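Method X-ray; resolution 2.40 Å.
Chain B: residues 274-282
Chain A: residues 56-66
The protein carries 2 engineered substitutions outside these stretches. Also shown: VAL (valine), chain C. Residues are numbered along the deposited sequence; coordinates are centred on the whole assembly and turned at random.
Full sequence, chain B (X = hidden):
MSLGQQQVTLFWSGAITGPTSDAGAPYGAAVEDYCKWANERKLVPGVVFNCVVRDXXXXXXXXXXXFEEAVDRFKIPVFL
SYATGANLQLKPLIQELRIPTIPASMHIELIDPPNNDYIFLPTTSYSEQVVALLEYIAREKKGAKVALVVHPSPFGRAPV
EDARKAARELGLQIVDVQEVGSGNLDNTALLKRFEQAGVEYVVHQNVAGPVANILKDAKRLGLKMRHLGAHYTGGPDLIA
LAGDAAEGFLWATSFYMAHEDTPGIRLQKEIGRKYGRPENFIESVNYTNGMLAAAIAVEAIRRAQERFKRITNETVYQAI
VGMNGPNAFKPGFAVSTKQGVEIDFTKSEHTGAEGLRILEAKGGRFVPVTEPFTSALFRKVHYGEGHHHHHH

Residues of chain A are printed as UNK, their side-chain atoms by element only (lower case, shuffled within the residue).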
ATOM      1  N   LYS B 274     -15.699  -4.382 -12.030  1.00 20.56           N
ATOM      2  CA  LYS B 274     -16.181  -5.711 -11.689  1.00 21.95           C
ATOM      3  C   LYS B 274     -15.681  -6.192 -10.315  1.00 21.88           C
ATOM      4  O   LYS B 274     -16.478  -6.740  -9.541  1.00 22.31           O
ATOM      5  CB  LYS B 274     -15.878  -6.750 -12.792  1.00 22.21           C
ATOM      6  CG  LYS B 274     -16.075  -8.241 -12.345  1.00 26.61           C
ATOM      7  CD  LYS B 274     -16.423  -9.229 -13.515  1.00 32.16           C
ATOM      8  CE  LYS B 274     -17.887  -9.790 -13.415  1.00 35.91           C
ATOM      9  NZ  LYS B 274     -18.228 -10.394 -12.055  1.00 35.08           N
ATOM     10  N   TYR B 275     -14.395  -5.995 -10.003  1.00 20.29           N
ATOM     11  CA  TYR B 275     -13.852  -6.465  -8.723  1.00 19.43           C
ATOM     12  C   TYR B 275     -13.754  -5.430  -7.623  1.00 18.56           C
ATOM     13  O   TYR B 275     -13.073  -5.659  -6.646  1.00 18.97           O
ATOM     14  CB  TYR B 275     -12.485  -7.122  -8.934  1.00 20.09           C
ATOM     15  CG  TYR B 275     -12.605  -8.272  -9.895  1.00 22.56           C
ATOM     16  CD1 TYR B 275     -13.445  -9.354  -9.613  1.00 25.51           C
ATOM     17  CD2 TYR B 275     -11.938  -8.253 -11.129  1.00 26.00           C
ATOM     18  CE1 TYR B 275     -13.589 -10.422 -10.534  1.00 28.60           C
ATOM     19  CE2 TYR B 275     -12.062  -9.312 -12.057  1.00 23.74           C
ATOM     20  CZ  TYR B 275     -12.886 -10.383 -11.754  1.00 27.19           C
ATOM     21  OH  TYR B 275     -13.014 -11.416 -12.647  1.00 27.23           O
ATOM     22  N   GLY B 276     -14.411  -4.285  -7.770  1.00 16.87           N
ATOM     23  CA  GLY B 276     -14.430  -3.289  -6.712  1.00 15.37           C
ATOM     24  C   GLY B 276     -13.092  -2.670  -6.385  1.00 15.05           C
ATOM     25  O   GLY B 276     -12.771  -2.437  -5.211  1.00 15.35           O
ATOM     26  N   ARG B 277     -12.292  -2.404  -7.408  1.00 13.99           N
ATOM     27  CA  ARG B 277     -11.065  -1.688  -7.180  1.00 13.80           C
ATOM     28  C   ARG B 277     -11.386  -0.248  -6.957  1.00 12.99           C
ATOM     29  O   ARG B 277     -12.326   0.254  -7.528  1.00 13.56           O
ATOM     30  CB  ARG B 277     -10.116  -1.811  -8.370  1.00 14.39           C
ATOM     31  CG  ARG B 277      -9.647  -3.212  -8.637  1.00 14.89           C
ATOM     32  CD  ARG B 277      -8.587  -3.576  -7.622  1.00 16.37           C
ATOM     33  NE  ARG B 277      -8.110  -4.938  -7.813  1.00 15.95           N
ATOM     34  CZ  ARG B 277      -7.461  -5.621  -6.887  1.00 14.61           C
ATOM     35  NH1 ARG B 277      -7.229  -5.048  -5.694  1.00 11.23           N
ATOM     36  NH2 ARG B 277      -7.060  -6.870  -7.152  1.00 13.88           N
ATOM     37  N   PRO B 278     -10.598   0.436  -6.133  1.00 13.45           N
ATOM     38  CA  PRO B 278     -10.760   1.905  -6.045  1.00 13.89           C
ATOM     39  C   PRO B 278     -10.514   2.609  -7.400  1.00 14.44           C
ATOM     40  O   PRO B 278      -9.756   2.124  -8.240  1.00 12.95           O
ATOM     41  CB  PRO B 278      -9.705   2.331  -5.016  1.00 13.43           C
ATOM     42  CG  PRO B 278      -9.248   1.041  -4.307  1.00 12.94           C
ATOM     43  CD  PRO B 278      -9.483  -0.070  -5.299  1.00 13.07           C
ATOM     44  N   GLU B 279     -11.175   3.745  -7.587  1.00 15.45           N
ATOM     45  CA  GLU B 279     -11.139   4.499  -8.836  1.00 17.19           C
ATOM     46  C   GLU B 279      -9.684   4.878  -9.251  1.00 15.73           C
ATOM     47  O   GLU B 279      -9.297   4.737 -10.409  1.00 15.17           O
ATOM     48  CB  GLU B 279     -12.046   5.719  -8.686  1.00 17.92           C
ATOM     49  CG  GLU B 279     -12.953   6.022  -9.861  1.00 27.43           C
ATOM     50  CD  GLU B 279     -14.215   5.104  -9.962  1.00 37.79           C
ATOM     51  OE1 GLU B 279     -15.256   5.437  -9.309  1.00 40.65           O
ATOM     52  OE2 GLU B 279     -14.176   4.082 -10.732  1.00 39.30           O
ATOM     53  N   ASN B 280      -8.895   5.326  -8.292  1.00 13.92           N
ATOM     54  CA  ASN B 280      -7.489   5.616  -8.530  1.00 14.32           C
ATOM     55  C   ASN B 280      -6.636   4.450  -9.015  1.00 13.24           C
ATOM     56  O   ASN B 280      -5.720   4.668  -9.772  1.00 14.14           O
ATOM     57  CB  ASN B 280      -6.819   6.314  -7.312  1.00 14.03           C
ATOM     58  CG  ASN B 280      -6.663   5.407  -6.097  1.00 16.02           C
ATOM     59  OD1 ASN B 280      -5.592   5.327  -5.499  1.00 21.32           O
ATOM     60  ND2 ASN B 280      -7.726   4.736  -5.716  1.00 19.06           N
ATOM     61  N   PHE B 281      -6.932   3.228  -8.599  1.00 12.11           N
ATOM     62  CA  PHE B 281      -6.279   2.054  -9.159  1.00 11.88           C
ATOM     63  C   PHE B 281      -6.728   1.837 -10.601  1.00 12.61           C
ATOM     64  O   PHE B 281      -5.942   1.407 -11.467  1.00 11.85           O
ATOM     65  CB  PHE B 281      -6.571   0.788  -8.324  1.00 12.19           C
ATOM     66  CG  PHE B 281      -5.638   0.603  -7.131  1.00 10.65           C
ATOM     67  CD1 PHE B 281      -4.784  -0.507  -7.054  1.00 10.97           C
ATOM     68  CD2 PHE B 281      -5.623   1.518  -6.098  1.00  9.42           C
ATOM     69  CE1 PHE B 281      -3.916  -0.656  -5.969  1.00 10.68           C
ATOM     70  CE2 PHE B 281      -4.742   1.383  -5.026  1.00 11.60           C
ATOM     71  CZ  PHE B 281      -3.887   0.304  -4.966  1.00  9.46           C
ATOM     72  N   ILE B 282      -7.993   2.132 -10.865  1.00 13.01           N
ATOM     73  CA  ILE B 282      -8.569   1.767 -12.143  1.00 14.20           C
ATOM     74  C   ILE B 282      -8.028   2.667 -13.235  1.00 14.80           C
ATOM     75  O   ILE B 282      -7.783   2.142 -14.337  1.00 15.31           O
ATOM     76  CB  ILE B 282     -10.092   1.747 -12.136  1.00 14.94           C
ATOM     77  CG1 ILE B 282     -10.599   0.711 -11.099  1.00 16.03           C
ATOM     78  CG2 ILE B 282     -10.619   1.525 -13.569  1.00 14.38           C
ATOM     79  CD1 ILE B 282     -12.118   0.680 -10.932  1.00 18.13           C
TER
ATOM     80  N   UNK A  56      -9.192  -6.158   1.058  1.00 11.38           N
ATOM     81  CA  UNK A  56     -10.492  -5.709   0.590  1.00 10.64           C
ATOM     82  C   UNK A  56     -10.520  -4.265   0.130  1.00 10.18           C
ATOM     83  O   UNK A  56     -11.570  -3.795  -0.283  1.00  9.84           O
ATOM     84  c   UNK A  56     -11.568  -5.896   1.668  1.00 11.43           C
ATOM     85  o   UNK A  56     -10.663  -4.001   2.942  1.00 12.54           O
ATOM     86  c   UNK A  56     -11.267  -5.113   2.983  1.00 12.65           C
ATOM     87  o   UNK A  56     -11.658  -5.638   4.066  1.00 11.21           O
ATOM     88  N   UNK A  57      -9.387  -3.563   0.241  1.00 10.50           N
ATOM     89  CA  UNK A  57      -9.257  -2.142  -0.138  1.00 10.95           C
ATOM     90  C   UNK A  57     -10.340  -1.211   0.433  1.00 10.12           C
ATOM     91  O   UNK A  57     -10.689  -0.199  -0.176  1.00  9.27           O
ATOM     92  c   UNK A  57      -7.983  -2.796  -2.219  1.00 16.23           C
ATOM     93  c   UNK A  57      -9.180  -2.008  -1.655  1.00 10.73           C
ATOM     94  n   UNK A  57      -6.496  -2.126  -3.990  1.00 20.86           N
ATOM     95  o   UNK A  57      -8.619  -2.721  -4.493  1.00 18.45           O
ATOM     96  c   UNK A  57      -7.727  -2.546  -3.662  1.00 19.01           C
ATOM     97  N   UNK A  58     -10.843  -1.551   1.615  1.00  9.27           N
ATOM     98  CA  UNK A  58     -11.833  -0.723   2.291  1.00  9.19           C
ATOM     99  C   UNK A  58     -13.153  -0.752   1.552  1.00  8.67           C
ATOM    100  O   UNK A  58     -13.916   0.171   1.669  1.00  7.71           O
ATOM    101  c   UNK A  58     -11.659   1.426   6.084  1.00  8.29           C
ATOM    102  c   UNK A  58     -12.860   3.157   4.951  1.00  6.84           C
ATOM    103  c   UNK A  58     -11.320   0.852   4.889  1.00  6.77           C
ATOM    104  c   UNK A  58     -12.413   2.580   6.115  1.00  5.89           C
ATOM    105  c   UNK A  58     -11.363   0.748   2.386  1.00  8.69           C
ATOM    106  c   UNK A  58     -12.506   2.568   3.731  1.00  7.43           C
ATOM    107  o   UNK A  58     -12.707   3.112   7.319  1.00  6.13           O
ATOM    108  c   UNK A  58     -11.729   1.408   3.689  1.00  8.21           C
ATOM    109  N   UNK A  59     -13.382  -1.783   0.752  1.00  8.55           N
ATOM    110  CA  UNK A  59     -14.638  -1.922   0.050  1.00  8.97           C
ATOM    111  C   UNK A  59     -15.480  -3.010   0.749  1.00  8.26           C
ATOM    112  O   UNK A  59     -15.153  -4.196   0.733  1.00  6.88           O
ATOM    113  c   UNK A  59     -14.356  -2.243  -1.425  1.00  9.63           C
ATOM    114  o   UNK A  59     -16.667  -2.807  -1.804  1.00 14.94           O
ATOM    115  c   UNK A  59     -15.621  -2.393  -2.275  1.00 11.27           C
ATOM    116  n   UNK A  59     -15.502  -2.075  -3.544  1.00 11.94           N
ATOM    117  N   UNK A  60     -16.556  -2.571   1.373  1.00  8.65           N
ATOM    118  CA  UNK A  60     -17.419  -3.438   2.174  1.00 10.13           C
ATOM    119  C   UNK A  60     -17.951  -4.676   1.443  1.00 11.50           C
ATOM    120  O   UNK A  60     -18.065  -5.727   2.082  1.00 12.84           O
ATOM    121  c   UNK A  60     -18.119  -1.515   3.674  1.00 10.19           C
ATOM    122  o   UNK A  60     -16.982  -1.470   4.150  1.00 12.08           O
ATOM    123  c   UNK A  60     -18.580  -2.644   2.774  1.00  8.94           C
ATOM    124  n   UNK A  60     -19.002  -0.586   3.902  1.00  9.99           N
ATOM    125  N   UNK A  61     -18.233  -4.567   0.126  1.00 11.53           N
ATOM    126  CA  UNK A  61     -18.620  -5.712  -0.719  1.00 11.72           C
ATOM    127  C   UNK A  61     -17.515  -6.746  -0.912  1.00 12.96           C
ATOM    128  O   UNK A  61     -17.778  -7.978  -0.902  1.00 13.48           O
ATOM    129  c   UNK A  61     -19.159  -5.244  -2.083  1.00 11.20           C
ATOM    130  N   UNK A  62     -16.284  -6.279  -1.102  1.00 12.75           N
ATOM    131  CA  UNK A  62     -15.172  -7.210  -1.048  1.00 13.55           C
ATOM    132  C   UNK A  62     -15.130  -7.892   0.334  1.00 14.04           C
ATOM    133  O   UNK A  62     -15.063  -9.115   0.407  1.00 14.30           O
ATOM    134  n   UNK A  62     -13.037  -5.036  -3.222  1.00 13.86           N
ATOM    135  o   UNK A  62     -14.567  -6.601  -3.680  1.00 14.77           O
ATOM    136  c   UNK A  62     -13.822  -6.561  -1.446  1.00 13.05           C
ATOM    137  c   UNK A  62     -13.826  -6.073  -2.890  1.00 13.85           C
ATOM    138  N   UNK A  63     -15.235  -7.127   1.423  1.00 14.38           N
ATOM    139  CA  UNK A  63     -15.135  -7.723   2.765  1.00 14.63           C
ATOM    140  C   UNK A  63     -16.205  -8.809   3.023  1.00 16.17           C
ATOM    141  O   UNK A  63     -15.919  -9.843   3.623  1.00 15.90           O
ATOM    142  c   UNK A  63     -15.258  -6.657   3.854  1.00 14.90           C
ATOM    143  c   UNK A  63     -15.030  -7.256   5.269  1.00 13.19           C
ATOM    144  o   UNK A  63     -14.342  -5.588   3.589  1.00 11.65           O
ATOM    145  N   UNK A  64     -17.428  -8.565   2.559  1.00 17.47           N
ATOM    146  CA  UNK A  64     -18.514  -9.505   2.759  1.00 19.06           C
ATOM    147  C   UNK A  64     -18.231 -10.785   1.983  1.00 18.35           C
ATOM    148  O   UNK A  64     -18.437 -11.907   2.500  1.00 17.74           O
ATOM    149  c   UNK A  64     -22.453  -9.094   2.320  1.00 30.71           C
ATOM    150  c   UNK A  64     -19.877  -8.895   2.324  1.00 20.59           C
ATOM    151  o   UNK A  64     -22.661  -7.896   2.530  1.00 36.03           O
ATOM    152  n   UNK A  64     -23.356  -9.898   1.721  1.00 31.63           N
ATOM    153  c   UNK A  64     -21.135  -9.727   2.751  1.00 23.85           C
ATOM    154  N   UNK A  65     -17.751 -10.620   0.752  1.00 18.04           N
ATOM    155  CA  UNK A  65     -17.511 -11.772  -0.100  1.00 18.02           C
ATOM    156  C   UNK A  65     -16.404 -12.567   0.548  1.00 16.51           C
ATOM    157  O   UNK A  65     -16.515 -13.767   0.673  1.00 15.88           O
ATOM    158  n   UNK A  65     -15.068 -12.317  -5.784  1.00 51.39           N
ATOM    159  c   UNK A  65     -14.814 -11.296  -4.972  1.00 50.26           C
ATOM    160  n   UNK A  65     -14.969 -11.444  -3.655  1.00 46.40           N
ATOM    161  c   UNK A  65     -16.936 -12.544  -2.531  1.00 26.96           C
ATOM    162  n   UNK A  65     -14.406 -10.125  -5.483  1.00 53.07           N
ATOM    163  c   UNK A  65     -15.436 -12.674  -2.991  1.00 38.20           C
ATOM    164  c   UNK A  65     -17.193 -11.363  -1.530  1.00 18.83           C
ATOM    165  N   UNK A  66     -15.358 -11.902   1.016  1.00 15.53           N
ATOM    166  CA  UNK A  66     -14.236 -12.634   1.619  1.00 15.31           C
ATOM    167  C   UNK A  66     -14.616 -13.348   2.921  1.00 14.85           C
ATOM    168  O   UNK A  66     -14.134 -14.434   3.205  1.00 14.87           O
ATOM    169  c   UNK A  66     -11.126  -9.443  -0.468  1.00 16.59           C
ATOM    170  c   UNK A  66     -11.172 -10.165  -1.665  1.00 21.39           C
ATOM    171  c   UNK A  66     -12.452 -11.934  -0.551  1.00 18.91           C
ATOM    172  c   UNK A  66     -12.422 -11.195   0.637  1.00 17.33           C
ATOM    173  c   UNK A  66     -11.859 -11.431  -1.709  1.00 21.35           C
ATOM    174  c   UNK A  66     -11.744  -9.948   0.657  1.00 16.84           C
ATOM    175  c   UNK A  66     -13.067 -11.722   1.880  1.00 14.55           C
TER
HETATM  176  N   VAL C 393      -9.341   2.694   9.736  1.00 17.73           N
HETATM  177  CA  VAL C 393     -10.151   2.000  10.811  1.00 16.42           C
HETATM  178  C   VAL C 393     -10.020   0.517  10.819  1.00 18.37           C
HETATM  179  O   VAL C 393      -9.165   0.092  11.565  1.00 21.88           O
HETATM  180  CB  VAL C 393     -11.638   2.261  10.716  1.00 15.87           C
HETATM  181  CG1 VAL C 393     -12.227   1.678   9.526  1.00 11.82           C
HETATM  182  CG2 VAL C 393     -12.244   1.696  11.843  1.00 12.79           C
HETATM  183  O   HOH W   1     -13.526   0.185  -4.215  1.00 25.96           O

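Position 56 carries two side-chain carbons, the second bearing two oxygens, and points away from chain B: an aspartate. Asp A56 OD1 accepts from the backbone N of position 58 at 2.8 Å, and its backbone O accepts from the N of position 59 at 2.9 Å, closing a type I' turn.

Position 57 has three carbons, the last carrying one oxygen and one nitrogen, and reaches straight into chain B; it is a glutamine. Gln A57 OE1 accepts from Arg B277 NH1 at 3.0 Å and lies 2.9 Å from Pro B278 CD, while Gln A57 NE2 sits over one face of the Phe B281 ring, 3.6 Å from CE1.

At position 58 one carbon leads to a six-carbon ring bearing an oxygen, so this is a tyrosine. The ring of Tyr A58 leads away from chain B, with the bound valine at its edge.

Position 59 shows two carbons, the second with one oxygen and one nitrogen, close to the carbonyl of Gly B276. This asparagine caps the following helix: Asn A59 OD1 accepts a weak bond from the N of position 61 at 3.0 Å, leaving ND2 to donate to Gly B276 O at 3.2 Å.

Position 60 has the same composition, again an asparagine, but Asn A60 is out of reach of chain B. The single carbon of position 61 makes it Ala A61, also without contact.

Position 62 repeats two carbons with a terminal oxygen and nitrogen, now facing chain B. Asn A62 ND2 donates to Gly B276 O at 3.3 Å and, weakly, to Tyr B275 O at 3.5 Å.

One carbon bearing an oxygen and a carbon identifies position 63 as threonine; Thr A63 OG1 donates to Asp A56 OD2 at 2.7 Å, tying helix to turn. Position 64, three carbons ending in oxygen and nitrogen, is Gln A64, far from chain B.

Position 65 has three carbons, a nitrogen, then a carbon with two more nitrogens: an arginine. Arg A65 NH2 approaches the edge of the Tyr B275 ring, 4.3 Å from CD1. Position 66, a carbon and a plain six-carbon ring, is Phe A66, beyond contact.

The contact centres on the carbonyl of Gly B276, which receives two asparagine amides and a water that also accepts from Asn A59 ND2. An ideal CB on Gly B276 would lie 2.7 Å from Asn A59 ND2, so the bare glycine lets the helix start approach. Beside it, Gln A57 extends the polar contact to Arg B277 and packs against Phe B281.

Chain A, residues 56-66: DQYNNANTQRF
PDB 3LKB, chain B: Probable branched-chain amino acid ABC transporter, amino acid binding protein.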